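Local coordinates for plantazolicin methyltransferase BamL (Bacillus amyloliquefaciens subsp. plantarum, PDB 5DLY), which probably transfers methyl groups from S-adenosylmethionine to the amino end of desmethylplantazolicin, a precursor of the antibiotic plantazolicin, at residues 51-56 and 261-265; 60-66 and 123-129. The contacts are given in a common frame with arbitrary orientation. Numbering follows the deposited sequence.

Interaction 1. Residues 51-56 and 261-265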
# COMPACT_ATOMS: atom_id res chain seq x y z
N PHE A 51 3.87 11.56 -8.24
CA PHE A 51 2.62 12.25 -7.99
C PHE A 51 2.86 13.48 -7.12
O PHE A 51 2.38 14.57 -7.44
CB PHE A 51 1.58 11.33 -7.33
CG PHE A 51 0.28 12.01 -7.02
CD1 PHE A 51 0.09 12.65 -5.79
CD2 PHE A 51 -0.76 12.01 -7.94
CE1 PHE A 51 -1.12 13.29 -5.50
CE2 PHE A 51 -1.97 12.65 -7.66
CZ PHE A 51 -2.15 13.29 -6.43
N TYR A 52 3.61 13.29 -6.03
CA TYR A 52 3.81 14.36 -5.05
C TYR A 52 4.52 15.57 -5.67
O TYR A 52 4.07 16.71 -5.51
CB TYR A 52 4.53 13.84 -3.79
CG TYR A 52 4.38 14.79 -2.62
CD1 TYR A 52 5.24 15.88 -2.48
CD2 TYR A 52 3.34 14.63 -1.70
CE1 TYR A 52 5.08 16.79 -1.44
CE2 TYR A 52 3.18 15.53 -0.65
CZ TYR A 52 4.05 16.61 -0.54
OH TYR A 52 3.89 17.51 0.49
N SER A 53 5.61 15.30 -6.38
CA SER A 53 6.39 16.35 -7.06
C SER A 53 5.58 17.07 -8.14
O SER A 53 5.67 18.29 -8.27
CB SER A 53 7.67 15.78 -7.66
OG SER A 53 8.72 15.74 -6.71
N SER A 54 4.79 16.31 -8.90
CA SER A 54 3.95 16.88 -9.95
C SER A 54 2.88 17.80 -9.35
O SER A 54 2.71 18.94 -9.80
CB SER A 54 3.30 15.76 -10.78
OG SER A 54 2.43 16.28 -11.77
N LYS A 55 2.20 17.31 -8.32
CA LYS A 55 1.10 18.03 -7.68
C LYS A 55 1.58 19.22 -6.85
O LYS A 55 1.01 20.31 -6.93
CB LYS A 55 0.25 17.08 -6.83
CG LYS A 55 -0.97 17.70 -6.17
CD LYS A 55 -2.21 17.67 -7.04
CE LYS A 55 -3.41 18.20 -6.27
NZ LYS A 55 -4.66 18.24 -7.09
N PHE A 56 2.63 19.03 -6.06
CA PHE A 56 2.99 20.03 -5.04
C PHE A 56 4.31 20.78 -5.27
O PHE A 56 4.64 21.68 -4.50
CB PHE A 56 2.94 19.41 -3.63
CG PHE A 56 1.61 18.78 -3.29
CD1 PHE A 56 0.44 19.55 -3.23
CD2 PHE A 56 1.53 17.42 -3.02
CE1 PHE A 56 -0.77 18.97 -2.90
CE2 PHE A 56 0.31 16.83 -2.69
CZ PHE A 56 -0.84 17.60 -2.63
N TRP A 261 -6.19 6.75 -4.10
CA TRP A 261 -5.56 7.95 -3.56
C TRP A 261 -6.56 8.75 -2.76
O TRP A 261 -7.71 8.93 -3.18
CB TRP A 261 -5.03 8.87 -4.68
CG TRP A 261 -4.10 8.23 -5.65
CD1 TRP A 261 -4.43 7.43 -6.70
CD2 TRP A 261 -2.67 8.35 -5.68
NE1 TRP A 261 -3.31 7.03 -7.38
CE2 TRP A 261 -2.21 7.59 -6.78
CE3 TRP A 261 -1.73 9.05 -4.89
CZ2 TRP A 261 -0.85 7.48 -7.10
CZ3 TRP A 261 -0.38 8.94 -5.21
CH2 TRP A 261 0.05 8.16 -6.30
N ILE A 262 -6.11 9.21 -1.59
CA ILE A 262 -6.82 10.20 -0.80
C ILE A 262 -5.89 11.42 -0.77
O ILE A 262 -4.79 11.36 -0.22
CB ILE A 262 -7.15 9.67 0.60
CG1 ILE A 262 -8.18 8.54 0.51
CG2 ILE A 262 -7.72 10.76 1.50
CD1 ILE A 262 -8.19 7.61 1.71
N ILE A 263 -6.33 12.50 -1.41
CA ILE A 263 -5.48 13.65 -1.70
C ILE A 263 -5.95 14.88 -0.93
O ILE A 263 -7.11 15.27 -1.03
CB ILE A 263 -5.47 13.96 -3.21
CG1 ILE A 263 -4.91 12.77 -3.99
CG2 ILE A 263 -4.68 15.23 -3.52
CD1 ILE A 263 -5.55 12.57 -5.36
N LYS A 264 -5.06 15.47 -0.14
CA LYS A 264 -5.39 16.71 0.57
C LYS A 264 -4.59 17.89 0.02
O LYS A 264 -3.36 17.85 -0.07
CB LYS A 264 -5.22 16.57 2.09
CG LYS A 264 -5.71 17.78 2.88
CD LYS A 264 -5.65 17.52 4.37
CE LYS A 264 -6.16 18.72 5.17
NZ LYS A 264 -6.39 18.35 6.59
N ASN A 265 -5.32 18.94 -0.35
CA ASN A 265 -4.72 20.16 -0.83
C ASN A 265 -5.46 21.35 -0.24
O ASN A 265 -6.48 21.79 -0.78
CB ASN A 265 -4.73 20.20 -2.36
CG ASN A 265 -3.92 21.34 -2.94
OD1 ASN A 265 -3.19 22.04 -2.23
ND2 ASN A 265 -4.04 21.54 -4.25
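The last turns of helix 23-56 lie against one face of strand 258-265, the short segments running in roughly the same direction, 32° apart, with axes 11.3 Å apart at closest approach. Phe51 makes the most extensive contact. Its ring forms an offset stack on the six-membered ring of Trp261, centroids 4.5 Å apart and planes at 28°, with Phe51 CG 3.6 Å from Trp261 CZ3; farther out, Phe51 CZ meets Ile263 CD1 at 3.6 Å. The indole keeps its polar edge for another partner, NE1 donating to the carbonyl of Gly219. One turn on, Lys55 extends its aliphatic chain towards the strand, nearly at right angles to it: CE is 4.2 Å from Ile263 CG2 and 4.0 Å from Asn265 ND2. Phe56 closes the helix. Its CB starts off sideways, yet the m rotamer swings the ring to the strand, where CZ lies 3.6 Å from Lys264 O and CE1 3.9 Å from Asn265 CG, the amide sitting at the ring edge. Trp261, Ile263 and Asn265 thus face the helix, an aromatic and apolar helix-on-sheet packing with a polar rim, as in the Rossmann-like methyltransferase fold, whose 3-2-1-4-5-7-6 sheet includes the antiparallel strand 258-265.

Interaction 2. Residues 60-66 and 123-129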
# COMPACT_ATOMS: atom_id res chain seq x y z
N PRO A 60 8.44 15.36 -0.81
CA PRO A 60 7.81 15.24 0.50
C PRO A 60 8.84 15.34 1.63
O PRO A 60 10.01 14.99 1.43
CB PRO A 60 7.22 13.83 0.47
CG PRO A 60 8.07 13.09 -0.52
CD PRO A 60 8.33 14.11 -1.58
N TYR A 61 8.40 15.82 2.80
CA TYR A 61 9.27 15.91 3.97
C TYR A 61 9.19 14.65 4.82
O TYR A 61 10.04 14.41 5.68
CB TYR A 61 8.89 17.10 4.87
CG TYR A 61 9.14 18.46 4.27
CD1 TYR A 61 8.12 19.41 4.23
CD2 TYR A 61 10.39 18.82 3.77
CE1 TYR A 61 8.33 20.67 3.69
CE2 TYR A 61 10.61 20.08 3.24
CZ TYR A 61 9.57 20.99 3.20
OH TYR A 61 9.78 22.24 2.67
N SER A 62 8.13 13.86 4.61
CA SER A 62 7.82 12.75 5.49
C SER A 62 7.02 11.68 4.75
O SER A 62 6.15 12.01 3.94
CB SER A 62 7.04 13.24 6.72
OG SER A 62 5.87 13.98 6.34
N VAL A 63 7.34 10.42 5.04
CA VAL A 63 6.58 9.26 4.56
C VAL A 63 6.29 8.36 5.76
O VAL A 63 7.20 8.01 6.50
CB VAL A 63 7.33 8.47 3.47
CG1 VAL A 63 6.54 7.23 3.06
CG2 VAL A 63 7.58 9.34 2.25
N LEU A 64 5.02 8.03 5.93
CA LEU A 64 4.56 7.07 6.92
C LEU A 64 4.12 5.80 6.19
O LEU A 64 3.21 5.84 5.36
CB LEU A 64 3.41 7.66 7.75
CG LEU A 64 2.60 6.69 8.63
CD1 LEU A 64 3.47 6.03 9.69
CD2 LEU A 64 1.42 7.41 9.26
N ASP A 65 4.77 4.68 6.52
CA ASP A 65 4.51 3.41 5.85
C ASP A 65 3.68 2.49 6.74
O ASP A 65 4.13 2.06 7.82
CB ASP A 65 5.84 2.75 5.46
CG ASP A 65 5.67 1.57 4.53
OD1 ASP A 65 4.67 1.55 3.78
OD2 ASP A 65 6.54 0.68 4.52
N ILE A 66 2.47 2.17 6.28
CA ILE A 66 1.52 1.39 7.09
C ILE A 66 1.63 -0.10 6.75
O ILE A 66 1.52 -0.47 5.59
CB ILE A 66 0.06 1.87 6.87
CG1 ILE A 66 -0.09 3.39 7.15
CG2 ILE A 66 -0.93 1.04 7.69
CD1 ILE A 66 0.21 3.83 8.57
N LYS A 123 2.12 16.10 11.16
CA LYS A 123 1.37 15.70 9.97
C LYS A 123 2.32 15.16 8.90
O LYS A 123 3.49 15.57 8.82
CB LYS A 123 0.52 16.85 9.43
CG LYS A 123 -0.40 17.50 10.46
CD LYS A 123 -1.43 16.54 11.02
CE LYS A 123 -2.37 17.24 12.00
NZ LYS A 123 -1.67 17.64 13.25
N GLN A 124 1.80 14.24 8.10
CA GLN A 124 2.60 13.48 7.14
C GLN A 124 2.27 13.90 5.71
O GLN A 124 1.10 14.12 5.38
CB GLN A 124 2.33 11.99 7.29
CG GLN A 124 2.65 11.46 8.68
CD GLN A 124 4.13 11.52 8.99
OE1 GLN A 124 4.94 10.80 8.39
NE2 GLN A 124 4.50 12.38 9.95
N ASP A 125 3.29 14.00 4.87
CA ASP A 125 3.11 14.37 3.47
C ASP A 125 2.62 13.19 2.63
O ASP A 125 1.81 13.36 1.72
CB ASP A 125 4.40 14.94 2.89
CG ASP A 125 4.69 16.38 3.33
OD1 ASP A 125 3.79 17.05 3.89
OD2 ASP A 125 5.83 16.83 3.11
N ILE A 126 3.13 12.00 2.94
CA ILE A 126 2.71 10.77 2.27
C ILE A 126 2.46 9.69 3.30
O ILE A 126 3.28 9.46 4.18
CB ILE A 126 3.77 10.27 1.26
CG1 ILE A 126 4.09 11.38 0.24
CG2 ILE A 126 3.32 8.98 0.59
CD1 ILE A 126 5.20 11.04 -0.73
N ILE A 127 1.30 9.04 3.17
CA ILE A 127 0.98 7.85 3.94
C ILE A 127 0.79 6.72 2.92
O ILE A 127 0.01 6.86 1.98
CB ILE A 127 -0.26 8.06 4.83
CG1 ILE A 127 -0.05 9.25 5.77
CG2 ILE A 127 -0.59 6.78 5.59
CD1 ILE A 127 -1.26 9.65 6.59
N PHE A 128 1.54 5.64 3.08
CA PHE A 128 1.59 4.55 2.10
C PHE A 128 0.99 3.29 2.71
O PHE A 128 1.36 2.90 3.82
CB PHE A 128 3.06 4.31 1.75
CG PHE A 128 3.32 3.43 0.54
CD1 PHE A 128 2.50 3.44 -0.58
CD2 PHE A 128 4.47 2.64 0.52
CE1 PHE A 128 2.81 2.66 -1.70
CE2 PHE A 128 4.78 1.86 -0.58
CZ PHE A 128 3.95 1.88 -1.69
N ILE A 129 0.05 2.68 2.00
CA ILE A 129 -0.55 1.42 2.47
C ILE A 129 -0.42 0.43 1.32
O ILE A 129 -1.31 0.32 0.45
CB ILE A 129 -2.03 1.58 2.87
CG1 ILE A 129 -2.26 2.81 3.77
CG2 ILE A 129 -2.51 0.31 3.56
CD1 ILE A 129 -3.71 3.01 4.17
O HOH W 1 5.92 16.51 6.94
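Two parallel strands, 62-66 and 126-129, pair with their axes 4.7 Å apart, and the backbone groups facing each other from Ser62 to Ile66 are largely paired. The ladder is regular: Ile126 N donates to Ser62 O (3.2 Å, the longest and most bent), Leu64 N to Ile126 O (2.9 Å), Phe128 N to Leu64 O (2.8 Å) and Ile66 N to Phe128 O (2.8 Å). Two carbonyls also receive CA-H...O contacts, Val63 CA to Ile126 O and Ile127 CA to Leu64 O, both 3.3 Å. At the corner around Asp125 side chains take over. Ser62 OG accepts from Asp125 N (3.0 Å) and shares a water, 2.6 Å from OG, that donates to Lys123 O (3.2 Å). Asp125 OD2 receives Tyr61 N (2.8 Å, almost linear) and forms a salt bridge with Arg58, while its OD1 is hydrogen-bonded to Ser151. Gln124 NE2 is held by Lys122 O, and its OE1 lies 3.6 Å from Leu64 CB. Pro60 CG packs on Ile126 CD1 at 3.5 Å, and Ile66 CG1 on Ile127 CG2 at 3.8 Å. The side chain of Asp65 is about 5 Å from the bound S-adenosylhomocysteine, and Ile66 touches Ala113 of its pocket, so the strand end reaches the cofactor cleft of the Rossmann-like fold. Val63 and Asp65 face helix 72-80, Ile126 and Phe128 meet helix 23-56, and strand 85-90 bonds to the other edge of strand 62-66.

How the interactions relate
Interaction 2 is a buried pairing of central strands, whereas interaction 1 lies nearer the periphery and grades from buried aromatics to the exposed Lys55 and Asn265. Their chemistry follows from this: backbone hydrogen bonds and a satisfied aspartate join strand to strand in 60-66 and 123-129, while ring stacking and apolar contact join helix to strand in 51-56 and 261-265. Both reach the same seven-stranded sheet, with strand 154-160 between strands 124-130 and 258-265. Helix 23-56 also links them directly: Tyr52, whose CA-to-CB bond points sideways to strand 261-265, packs with CD1 3.7 Å from Pro60 N and CD2 3.9 Å from Ile126 CG1, and the chain passes from this helix into strand 62-66.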